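Local coordinates for protein beta-1,3-glucosyltransferase (Paecilomyces sp. J18, PDB 5JVV) that is a carbohydrate-active enzyme built as a jelly-roll beta sandwich, with two large curved sheets of mostly antiparallel strands, at residues A[84-95]-A[286-297]; A[11-20]-A[45-55]. All coordinates share one frame; numbering follows the deposited sequence. Where two conformers were deposited one is given.

In the fold
The two contacts illustrate how a jelly-roll sandwich combines strand pairing within a sheet (contact 1) with helix-on-hairpin packing (contact 2). Along the chain contact 2 (11-20 with 45-55) closes before contact 1 (84-95 with 286-297) opens, and their centres lie about 11 Å apart. They meet at one seam of the antiparallel sheet: strand 289-297, paired with 84-90 in contact 1, also pairs with strand 53-55 of contact 2. There E290 hydrogen-bonds to S52, W289 to the backbone of L55, and Y288 stacks on Y54. Contact 1 lies deep and joins early and C-terminal parts of the chain; contact 2 packs an N-terminal helix against the hairpin 45-55, whose second strand forms that seam.

Contact 1: residues A[84-95]-A[286-297]; sequences GLVIADIKHMPG and EAYWEINYLKTY
H92 is a compact example of a side chain that uses nearly every atom, here all against residues 286-290. Its CB lies against CB of E290 at 3.8 Å and CE1 of Y288 at 3.7 Å. With CG anti to the backbone N (chi1 -166°), the imidazole lies over the Y288 ring in an offset stack, the centroids 3.7 Å apart and the planes at 3°. CG lies over CE1 of that ring and CD2 near its OH, while ND1 gives its hydrogen to the carbonyl O of Y288 at 2.8 Å. CE1 faces the carbonyl O of E286, and at the tip NE2 donates to OE1 of E286 at 2.7 Å; this oxygen is close to the ring plane, the carboxylate turned 77° from it. Two bonds and a stack thus fix the ring's rotation.

Two residues on, P94 lays CD over the five-membered ring of W289, 3.4 Å from its centroid, a CH-pi contact. Farther back, D89 rests CB on a face of Y293, and its OD1 takes a hydrogen from ND2 of N292 at 2.9 Å besides a salt bridge with R202. A water links OD2 to the Y293 hydroxyl.

Between residues 85-92 and 290-297 runs an antiparallel ladder interrupted by two classic beta bulges: N292 and Y293 opposite D89, K91 and H92 opposite E290. Strand 184-190 flanks 84-90 on its other edge, strands 5-9 and 53-55 flank 289-297, and strand 100-107 of the second sheet covers A88, M93, P94 and W289, whereas E290, Y293 and K295 on the ladder's other side are partly exposed.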
loop_
_atom_site.group_PDB
_atom_site.type_symbol
_atom_site.label_atom_id
_atom_site.label_comp_id
_atom_site.label_asym_id
_atom_site.label_seq_id
_atom_site.Cartn_x
_atom_site.Cartn_y
_atom_site.Cartn_z
ATOM N N GLY A 84 -0.494 -10.317 15.459
ATOM C CA GLY A 84 -0.823 -11.482 14.652
ATOM C C GLY A 84 -0.188 -11.450 13.274
ATOM O O GLY A 84 0.843 -10.803 13.066
ATOM N N LEU A 85 -0.808 -12.149 12.323
ATOM C CA LEU A 85 -0.311 -12.173 10.952
ATOM C C LEU A 85 -1.338 -11.609 9.994
ATOM O O LEU A 85 -2.540 -11.826 10.162
ATOM C CB LEU A 85 -0.012 -13.599 10.502
ATOM C CG LEU A 85 0.973 -14.482 11.237
ATOM C CD1 LEU A 85 1.103 -15.780 10.454
ATOM C CD2 LEU A 85 2.316 -13.788 11.354
ATOM N N VAL A 86 -0.860 -10.899 8.979
ATOM C CA VAL A 86 -1.699 -10.469 7.871
ATOM C C VAL A 86 -1.082 -11.015 6.586
ATOM O O VAL A 86 0.106 -10.823 6.336
ATOM C CB VAL A 86 -1.787 -8.943 7.795
ATOM C CG1 VAL A 86 -2.561 -8.513 6.549
ATOM C CG2 VAL A 86 -2.440 -8.389 9.050
ATOM N N ILE A 87 -1.885 -11.709 5.783
ATOM C CA ILE A 87 -1.410 -12.276 4.526
ATOM C C ILE A 87 -2.265 -11.747 3.392
ATOM O O ILE A 87 -3.466 -12.001 3.354
ATOM C CB ILE A 87 -1.527 -13.814 4.526
ATOM C CG1 ILE A 87 -0.846 -14.401 5.768
ATOM C CG2 ILE A 87 -0.957 -14.400 3.228
ATOM C CD1 ILE A 87 0.655 -14.506 5.654
ATOM N N ALA A 88 -1.660 -10.999 2.477
ATOM C CA ALA A 88 -2.390 -10.488 1.324
ATOM C C ALA A 88 -1.838 -11.083 0.041
ATOM O O ALA A 88 -0.672 -10.858 -0.293
ATOM C CB ALA A 88 -2.308 -8.980 1.273
ATOM N N ASP A 89 -2.667 -11.849 -0.671
ATOM C CA ASP A 89 -2.277 -12.364 -1.974
ATOM C C ASP A 89 -2.785 -11.388 -3.029
ATOM O O ASP A 89 -3.992 -11.244 -3.229
ATOM C CB ASP A 89 -2.818 -13.791 -2.179
ATOM C CG ASP A 89 -2.416 -14.390 -3.514
ATOM O OD1 ASP A 89 -2.380 -13.660 -4.519
ATOM O OD2 ASP A 89 -2.166 -15.621 -3.567
ATOM N N ILE A 90 -1.849 -10.705 -3.689
ATOM C CA ILE A 90 -2.173 -9.619 -4.608
ATOM C C ILE A 90 -1.644 -9.973 -5.998
ATOM O O ILE A 90 -0.446 -10.194 -6.174
ATOM C CB ILE A 90 -1.535 -8.304 -4.106
ATOM C CG1 ILE A 90 -2.048 -7.979 -2.698
ATOM C CG2 ILE A 90 -1.815 -7.150 -5.066
ATOM C CD1 ILE A 90 -1.198 -6.970 -1.941
ATOM N N LYS A 91 -2.538 -10.049 -6.978
ATOM C CA LYS A 91 -2.149 -10.402 -8.336
ATOM C C LYS A 91 -1.568 -9.199 -9.086
ATOM O O LYS A 91 -0.679 -9.343 -9.927
ATOM C CB LYS A 91 -3.352 -10.983 -9.096
ATOM C CG LYS A 91 -3.064 -11.326 -10.553
ATOM C CD LYS A 91 -4.332 -11.633 -11.338
ATOM C CE LYS A 91 -5.004 -12.914 -10.873
ATOM N NZ LYS A 91 -4.145 -14.106 -11.126
ATOM N N HIS A 92 -2.063 -8.007 -8.770
ATOM C CA HIS A 92 -1.710 -6.808 -9.514
ATOM C C HIS A 92 -1.831 -5.629 -8.567
ATOM O O HIS A 92 -2.716 -5.607 -7.706
ATOM C CB HIS A 92 -2.688 -6.637 -10.690
ATOM C CG HIS A 92 -2.255 -5.651 -11.734
ATOM N ND1 HIS A 92 -2.467 -4.291 -11.616
ATOM C CD2 HIS A 92 -1.695 -5.835 -12.953
ATOM C CE1 HIS A 92 -2.027 -3.682 -12.699
ATOM N NE2 HIS A 92 -1.547 -4.593 -13.528
ATOM N N MET A 93 -0.935 -4.661 -8.707
ATOM C CA MET A 93 -1.041 -3.410 -7.967
ATOM C C MET A 93 -0.884 -2.275 -8.965
ATOM O O MET A 93 -0.507 -2.518 -10.111
ATOM C CB MET A 93 0.018 -3.310 -6.864
ATOM C CG MET A 93 1.448 -3.100 -7.361
ATOM S SD MET A 93 2.518 -2.553 -6.028
ATOM C CE MET A 93 1.849 -0.925 -5.771
ATOM N N PRO A 94 -1.198 -1.036 -8.556
ATOM C CA PRO A 94 -1.055 0.027 -9.560
ATOM C C PRO A 94 0.381 0.110 -10.064
ATOM O O PRO A 94 1.352 -0.062 -9.295
ATOM C CB PRO A 94 -1.481 1.279 -8.787
ATOM C CG PRO A 94 -2.538 0.749 -7.864
ATOM C CD PRO A 94 -2.003 -0.594 -7.403
ATOM N N GLY A 95 0.508 0.320 -11.374
ATOM C CA GLY A 95 1.798 0.231 -12.028
ATOM C C GLY A 95 2.718 1.406 -11.785
ATOM O O GLY A 95 2.400 2.351 -11.052
ATOM N N GLU A 286 -3.465 0.702 -16.140
ATOM C CA GLU A 286 -2.742 -0.239 -15.283
ATOM C C GLU A 286 -2.682 0.202 -13.827
ATOM O O GLU A 286 -2.032 -0.447 -13.017
ATOM C CB GLU A 286 -1.310 -0.465 -15.798
ATOM C CG GLU A 286 -1.220 -1.335 -17.038
ATOM C CD GLU A 286 -1.590 -2.775 -16.749
ATOM O OE1 GLU A 286 -0.910 -3.396 -15.904
ATOM O OE2 GLU A 286 -2.562 -3.271 -17.357
ATOM N N ALA A 287 -3.357 1.298 -13.490
ATOM C CA ALA A 287 -3.369 1.772 -12.111
ATOM C C ALA A 287 -4.499 1.107 -11.339
ATOM O O ALA A 287 -5.440 1.770 -10.909
ATOM C CB ALA A 287 -3.501 3.304 -12.072
ATOM N N TYR A 288 -4.401 -0.211 -11.161
ATOM C CA TYR A 288 -5.411 -0.959 -10.417
ATOM C C TYR A 288 -4.819 -2.016 -9.515
ATOM O O TYR A 288 -3.733 -2.530 -9.772
ATOM C CB TYR A 288 -6.435 -1.610 -11.358
ATOM C CG TYR A 288 -5.928 -2.754 -12.218
ATOM C CD1 TYR A 288 -5.976 -4.070 -11.767
ATOM C CD2 TYR A 288 -5.462 -2.521 -13.506
ATOM C CE1 TYR A 288 -5.544 -5.118 -12.568
ATOM C CE2 TYR A 288 -5.028 -3.556 -14.315
ATOM C CZ TYR A 288 -5.071 -4.854 -13.835
ATOM O OH TYR A 288 -4.646 -5.899 -14.629
ATOM N N TRP A 289 -5.541 -2.313 -8.442
ATOM C CA TRP A 289 -5.249 -3.470 -7.600
ATOM C C TRP A 289 -6.091 -4.643 -8.070
ATOM O O TRP A 289 -7.268 -4.479 -8.413
ATOM C CB TRP A 289 -5.638 -3.185 -6.145
ATOM C CG TRP A 289 -4.880 -2.096 -5.491
ATOM C CD1 TRP A 289 -5.196 -0.769 -5.475
ATOM C CD2 TRP A 289 -3.692 -2.236 -4.705
ATOM N NE1 TRP A 289 -4.268 -0.067 -4.747
ATOM C CE2 TRP A 289 -3.336 -0.948 -4.255
ATOM C CE3 TRP A 289 -2.889 -3.325 -4.342
ATOM C CZ2 TRP A 289 -2.208 -0.716 -3.477
ATOM C CZ3 TRP A 289 -1.764 -3.087 -3.556
ATOM C CH2 TRP A 289 -1.439 -1.794 -3.135
ATOM N N GLU A 290 -5.501 -5.835 -8.076
ATOM C CA GLU A 290 -6.293 -7.055 -8.205
ATOM C C GLU A 290 -5.878 -7.918 -7.039
ATOM O O GLU A 290 -4.741 -8.391 -6.967
ATOM C CB GLU A 290 -6.075 -7.782 -9.532
ATOM C CG GLU A 290 -6.998 -8.994 -9.652
ATOM C CD GLU A 290 -7.022 -9.625 -11.032
ATOM O OE1 GLU A 290 -6.486 -9.026 -11.988
ATOM O OE2 GLU A 290 -7.588 -10.733 -11.154
ATOM N N ILE A 291 -6.798 -8.091 -6.103
ATOM C CA ILE A 291 -6.486 -8.770 -4.856
ATOM C C ILE A 291 -7.148 -10.140 -4.846
ATOM O O ILE A 291 -8.368 -10.252 -4.968
ATOM C CB ILE A 291 -6.963 -7.934 -3.650
ATOM C CG1 ILE A 291 -6.231 -6.587 -3.626
ATOM C CG2 ILE A 291 -6.754 -8.696 -2.338
ATOM C CD1 ILE A 291 -6.984 -5.472 -2.903
ATOM N N ASN A 292 -6.342 -11.190 -4.723
ATOM C CA ASN A 292 -6.878 -12.550 -4.643
ATOM C C ASN A 292 -7.535 -12.830 -3.301
ATOM O O ASN A 292 -8.675 -13.302 -3.241
ATOM C CB ASN A 292 -5.780 -13.582 -4.899
ATOM C CG ASN A 292 -5.514 -13.780 -6.364
ATOM O OD1 ASN A 292 -6.436 -13.746 -7.185
ATOM N ND2 ASN A 292 -4.251 -13.991 -6.711
ATOM N N TYR A 293 -6.814 -12.563 -2.219
ATOM C CA TYR A 293 -7.408 -12.723 -0.898
ATOM C C TYR A 293 -6.671 -11.959 0.166
ATOM O O TYR A 293 -5.520 -11.555 -0.020
ATOM C CB TYR A 293 -7.492 -14.199 -0.490
ATOM C CG TYR A 293 -6.172 -14.921 -0.277
ATOM C CD1 TYR A 293 -5.430 -14.758 0.898
ATOM C CD2 TYR A 293 -5.693 -15.808 -1.235
ATOM C CE1 TYR A 293 -4.235 -15.455 1.094
ATOM C CE2 TYR A 293 -4.511 -16.506 -1.043
ATOM C CZ TYR A 293 -3.786 -16.325 0.117
ATOM O OH TYR A 293 -2.608 -17.022 0.302
ATOM N N LEU A 294 -7.357 -11.770 1.289
ATOM C CA LEU A 294 -6.749 -11.206 2.485
ATOM C C LEU A 294 -7.090 -12.128 3.646
ATOM O O LEU A 294 -8.268 -12.364 3.935
ATOM C CB LEU A 294 -7.274 -9.791 2.742
ATOM C CG LEU A 294 -6.828 -9.115 4.041
ATOM C CD1 LEU A 294 -5.315 -9.031 4.103
ATOM C CD2 LEU A 294 -7.457 -7.731 4.159
ATOM N N LYS A 295 -6.068 -12.673 4.293
ATOM C CA LYS A 295 -6.280 -13.554 5.439
ATOM C C LYS A 295 -5.545 -13.028 6.663
ATOM O O LYS A 295 -4.396 -12.585 6.565
ATOM C CB LYS A 295 -5.857 -14.992 5.109
ATOM C CG LYS A 295 -6.755 -15.614 4.041
ATOM C CD LYS A 295 -6.309 -16.990 3.568
ATOM C CE LYS A 295 -7.196 -17.424 2.406
ATOM N NZ LYS A 295 -6.878 -18.787 1.904
ATOM N N THR A 296 -6.212 -13.052 7.817
ATOM C CA THR A 296 -5.590 -12.609 9.060
ATOM C C THR A 296 -5.548 -13.763 10.054
ATOM O O THR A 296 -6.396 -14.665 10.007
ATOM C CB THR A 296 -6.345 -11.423 9.674
ATOM O OG1 THR A 296 -7.696 -11.820 9.939
ATOM C CG2 THR A 296 -6.354 -10.240 8.722
ATOM N N TYR A 297 -4.552 -13.745 10.934
ATOM C CA TYR A 297 -4.353 -14.815 11.904
ATOM C C TYR A 297 -4.012 -14.213 13.256
ATOM O O TYR A 297 -3.442 -13.122 13.339
ATOM C CB TYR A 297 -3.202 -15.737 11.477
ATOM C CG TYR A 297 -3.398 -16.431 10.153
ATOM C CD1 TYR A 297 -3.824 -17.754 10.099
ATOM C CD2 TYR A 297 -3.135 -15.775 8.958
ATOM C CE1 TYR A 297 -4.000 -18.392 8.889
ATOM C CE2 TYR A 297 -3.309 -16.403 7.746
ATOM C CZ TYR A 297 -3.737 -17.711 7.718
ATOM O OH TYR A 297 -3.907 -18.332 6.501
HETATM O O HOH W 1 -1.247 -17.429 -1.787
#

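Contact 2: residues A[11-20]-A[45-55]; sequences GKDFLDAFSF and VKVTSSGSVYL
L15 and V45 approach tip to tip, the leucine's CD2 meeting CG1 of the valine at 3.8 Å, and most of the other apolar contacts involve one of these two residues. Standing with CG anti to its own carbonyl carbon (chi1 -68°), L15 lays its forked end on the valine face of the hairpin. The L15 and V47 side chains run past each other in opposite directions, CD1 of L15 4.1 Å from CG2 of V47; the V53 side chain is crossed at a slant, with CD2 of L15 3.7 Å from its CG1. CD2 of L55 also approaches this leucine methyl, more loosely at 4.2 Å.

F14, one residue earlier, presents CD2 to CG2 of V53 at 3.9 Å, while one face of its ring carries the edge atom CE2 of F18. F20 behaves differently: V45 brings CG2 up to its ring edge, in the ring plane, 3.9 Å from CE1. V53 puts CG1 against L15 and CG2 near G11, 3.4 Å from its O, with CD2 of F14 beside both methyls. That oxygen accepts the helical bond from N of L15. The N of G11 is served by a water at 2.7 Å, which can also reach O of G51 in the hairpin turn.

Strand 53-55 pairs with 289-297, whose I291 and L294 back F14, while strand 18-20 pairs with 70-77 in the other sheet, where L75 meets F18, F20 and L55. Helix 36-41 covers V45 through A39 and E40, and its R36 touches L15 and F20. Helix 11-16 lays its F14 and L15 side inward, while K12, D13 and D16 are exposed.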
loop_
_atom_site.group_PDB
_atom_site.type_symbol
_atom_site.label_atom_id
_atom_site.label_comp_id
_atom_site.label_asym_id
_atom_site.label_seq_id
_atom_site.Cartn_x
_atom_site.Cartn_y
_atom_site.Cartn_z
ATOM N N GLY A 11 -13.367 -11.896 -2.803
ATOM C CA GLY A 11 -14.564 -11.581 -3.565
ATOM C C GLY A 11 -15.500 -10.619 -2.864
ATOM O O GLY A 11 -15.060 -9.638 -2.260
ATOM N N LYS A 12 -16.798 -10.903 -2.936
ATOM C CA LYS A 12 -17.797 -10.026 -2.325
ATOM C C LYS A 12 -17.595 -9.891 -0.820
ATOM O O LYS A 12 -17.813 -8.816 -0.256
ATOM C CB LYS A 12 -19.208 -10.546 -2.609
ATOM C CG LYS A 12 -19.467 -10.806 -4.075
ATOM C CD LYS A 12 -20.840 -11.424 -4.313
ATOM C CE LYS A 12 -21.955 -10.403 -4.144
ATOM N NZ LYS A 12 -23.087 -10.666 -5.087
ATOM N N ASP A 13 -17.185 -10.978 -0.169
ATOM C CA ASP A 13 -16.934 -10.949 1.268
ATOM C C ASP A 13 -15.818 -9.974 1.606
ATOM O O ASP A 13 -15.864 -9.290 2.627
ATOM C CB ASP A 13 -16.570 -12.345 1.788
ATOM C CG ASP A 13 -17.727 -13.319 1.714
ATOM O OD1 ASP A 13 -18.889 -12.874 1.611
ATOM O OD2 ASP A 13 -17.470 -14.540 1.775
ATOM N N PHE A 14 -14.812 -9.916 0.740
ATOM C CA PHE A 14 -13.733 -8.956 0.903
ATOM C C PHE A 14 -14.315 -7.547 0.833
ATOM O O PHE A 14 -14.106 -6.742 1.736
ATOM C CB PHE A 14 -12.680 -9.157 -0.198
ATOM C CG PHE A 14 -11.567 -8.142 -0.173
ATOM C CD1 PHE A 14 -10.392 -8.390 0.527
ATOM C CD2 PHE A 14 -11.700 -6.940 -0.870
ATOM C CE1 PHE A 14 -9.370 -7.458 0.541
ATOM C CE2 PHE A 14 -10.692 -6.005 -0.856
ATOM C CZ PHE A 14 -9.518 -6.266 -0.162
ATOM N N LEU A 15 -15.039 -7.242 -0.236
ATOM C CA LEU A 15 -15.628 -5.913 -0.383
ATOM C C LEU A 15 -16.535 -5.542 0.802
ATOM O O LEU A 15 -16.524 -4.396 1.269
ATOM C CB LEU A 15 -16.397 -5.813 -1.702
ATOM C CG LEU A 15 -15.548 -5.863 -2.970
ATOM C CD1 LEU A 15 -16.434 -5.943 -4.204
ATOM C CD2 LEU A 15 -14.614 -4.649 -3.048
ATOM N N ASP A 16 -17.314 -6.504 1.284
ATOM C CA ASP A 16 -18.214 -6.253 2.408
ATOM C C ASP A 16 -17.472 -5.963 3.710
ATOM O O ASP A 16 -18.060 -5.436 4.650
ATOM C CB ASP A 16 -19.151 -7.447 2.626
ATOM C CG ASP A 16 -20.199 -7.582 1.541
ATOM O OD1 ASP A 16 -20.439 -6.606 0.802
ATOM O OD2 ASP A 16 -20.805 -8.667 1.439
ATOM N N ALA A 17 -16.187 -6.310 3.767
ATOM C CA ALA A 17 -15.395 -6.151 4.991
ATOM C C ALA A 17 -14.655 -4.820 5.059
ATOM O O ALA A 17 -13.867 -4.593 5.977
ATOM C CB ALA A 17 -14.416 -7.307 5.134
ATOM N N PHE A 18 -14.912 -3.945 4.092
ATOM C CA PHE A 18 -14.278 -2.631 4.065
ATOM C C PHE A 18 -15.324 -1.540 3.924
ATOM O O PHE A 18 -16.363 -1.748 3.300
ATOM C CB PHE A 18 -13.283 -2.529 2.893
ATOM C CG PHE A 18 -12.031 -3.339 3.088
ATOM C CD1 PHE A 18 -10.870 -2.729 3.542
ATOM C CD2 PHE A 18 -12.012 -4.703 2.822
ATOM C CE1 PHE A 18 -9.707 -3.461 3.735
ATOM C CE2 PHE A 18 -10.856 -5.441 3.009
ATOM C CZ PHE A 18 -9.701 -4.821 3.466
ATOM N N SER A 19 -15.058 -0.385 4.514
ATOM C CA SER A 19 -15.852 0.799 4.222
ATOM C C SER A 19 -15.128 1.562 3.133
ATOM O O SER A 19 -13.904 1.462 3.003
ATOM C CB SER A 19 -16.004 1.672 5.466
ATOM O OG SER A 19 -14.746 2.103 5.953
ATOM N N PHE A 20 -15.880 2.321 2.341
ATOM C CA PHE A 20 -15.293 3.112 1.273
ATOM C C PHE A 20 -15.153 4.564 1.718
ATOM O O PHE A 20 -16.150 5.257 1.949
ATOM C CB PHE A 20 -16.138 3.023 0.002
ATOM C CG PHE A 20 -15.932 1.745 -0.781
ATOM C CD1 PHE A 20 -15.591 1.796 -2.126
ATOM C CD2 PHE A 20 -16.074 0.503 -0.174
ATOM C CE1 PHE A 20 -15.406 0.623 -2.857
ATOM C CE2 PHE A 20 -15.888 -0.674 -0.898
ATOM C CZ PHE A 20 -15.551 -0.610 -2.237
ATOM N N VAL A 45 -14.739 -0.822 -9.423
ATOM C CA VAL A 45 -14.721 -1.941 -8.490
ATOM C C VAL A 45 -15.565 -3.056 -9.065
ATOM O O VAL A 45 -16.694 -2.827 -9.524
ATOM C CB VAL A 45 -15.282 -1.541 -7.109
ATOM C CG1 VAL A 45 -15.527 -2.781 -6.247
ATOM C CG2 VAL A 45 -14.327 -0.585 -6.404
ATOM N N LYS A 46 -15.021 -4.268 -9.041
ATOM C CA LYS A 46 -15.747 -5.435 -9.518
ATOM C C LYS A 46 -15.086 -6.680 -8.963
ATOM O O LYS A 46 -13.923 -6.645 -8.541
ATOM C CB LYS A 46 -15.742 -5.483 -11.047
ATOM C CG LYS A 46 -14.349 -5.536 -11.667
ATOM C CD LYS A 46 -14.394 -5.294 -13.179
ATOM C CE LYS A 46 -12.987 -5.284 -13.775
ATOM N NZ LYS A 46 -12.987 -4.843 -15.210
ATOM N N VAL A 47 -15.831 -7.781 -8.965
ATOM C CA VAL A 47 -15.247 -9.090 -8.683
ATOM C C VAL A 47 -15.038 -9.729 -10.041
ATOM O O VAL A 47 -15.939 -9.719 -10.891
ATOM C CB VAL A 47 -16.166 -9.956 -7.814
ATOM C CG1 VAL A 47 -15.584 -11.359 -7.657
ATOM C CG2 VAL A 47 -16.363 -9.318 -6.459
ATOM N N THR A 48 -13.836 -10.236 -10.281
ATOM C CA THR A 48 -13.519 -10.792 -11.586
ATOM C C THR A 48 -13.986 -12.239 -11.698
ATOM O O THR A 48 -14.391 -12.864 -10.707
ATOM C CB THR A 48 -12.013 -10.747 -11.892
ATOM O OG1 THR A 48 -11.342 -11.782 -11.155
ATOM C CG2 THR A 48 -11.414 -9.379 -11.539
ATOM N N SER A 49 -13.910 -12.775 -12.905
ATOM C CA SER A 49 -14.335 -14.150 -13.149
ATOM C C SER A 49 -13.441 -15.181 -12.453
ATOM O O SER A 49 -13.854 -16.320 -12.252
ATOM C CB SER A 49 -14.404 -14.416 -14.650
ATOM O OG SER A 49 -13.124 -14.291 -15.249
ATOM N N SER A 50 -12.221 -14.792 -12.086
ATOM C CA SER A 50 -11.340 -15.700 -11.355
ATOM C C SER A 50 -11.578 -15.606 -9.846
ATOM O O SER A 50 -10.981 -16.354 -9.063
ATOM C CB SER A 50 -9.878 -15.403 -11.669
ATOM O OG SER A 50 -9.475 -14.201 -11.037
ATOM N N GLY A 51 -12.453 -14.693 -9.434
ATOM C CA GLY A 51 -12.813 -14.575 -8.033
ATOM C C GLY A 51 -12.043 -13.504 -7.272
ATOM O O GLY A 51 -12.281 -13.287 -6.082
ATOM N N SER A 52 -11.127 -12.822 -7.954
ATOM C CA SER A 52 -10.352 -11.761 -7.322
ATOM C C SER A 52 -11.147 -10.464 -7.291
ATOM O O SER A 52 -12.179 -10.340 -7.956
ATOM C CB SER A 52 -9.062 -11.535 -8.095
ATOM O OG SER A 52 -9.375 -11.173 -9.426
ATOM N N VAL A 53 -10.660 -9.503 -6.514
ATOM C CA VAL A 53 -11.272 -8.188 -6.431
ATOM C C VAL A 53 -10.423 -7.159 -7.180
ATOM O O VAL A 53 -9.215 -7.048 -6.958
ATOM C CB VAL A 53 -11.454 -7.758 -4.959
ATOM C CG1 VAL A 53 -11.862 -6.288 -4.876
ATOM C CG2 VAL A 53 -12.490 -8.641 -4.278
ATOM N N TYR A 54 -11.072 -6.418 -8.070
ATOM C CA TYR A 54 -10.444 -5.354 -8.837
ATOM C C TYR A 54 -10.803 -4.010 -8.211
ATOM O O TYR A 54 -11.987 -3.711 -8.003
ATOM C CB TYR A 54 -10.949 -5.418 -10.289
ATOM C CG TYR A 54 -10.587 -4.244 -11.186
ATOM C CD1 TYR A 54 -9.545 -4.344 -12.106
ATOM C CD2 TYR A 54 -11.311 -3.057 -11.150
ATOM C CE1 TYR A 54 -9.214 -3.288 -12.935
ATOM C CE2 TYR A 54 -10.989 -1.992 -11.979
ATOM C CZ TYR A 54 -9.937 -2.117 -12.872
ATOM O OH TYR A 54 -9.605 -1.064 -13.702
ATOM N N LEU A 55 -9.783 -3.217 -7.895
ATOM C CA LEU A 55 -9.958 -1.825 -7.462
ATOM C C LEU A 55 -9.149 -0.948 -8.408
ATOM O O LEU A 55 -7.923 -0.943 -8.356
ATOM C CB LEU A 55 -9.447 -1.624 -6.036
ATOM C CG LEU A 55 -9.820 -2.645 -4.962
ATOM C CD1 LEU A 55 -9.046 -2.338 -3.685
ATOM C CD2 LEU A 55 -11.341 -2.649 -4.716
HETATM O O HOH W 2 -10.828 -11.838 -3.822
#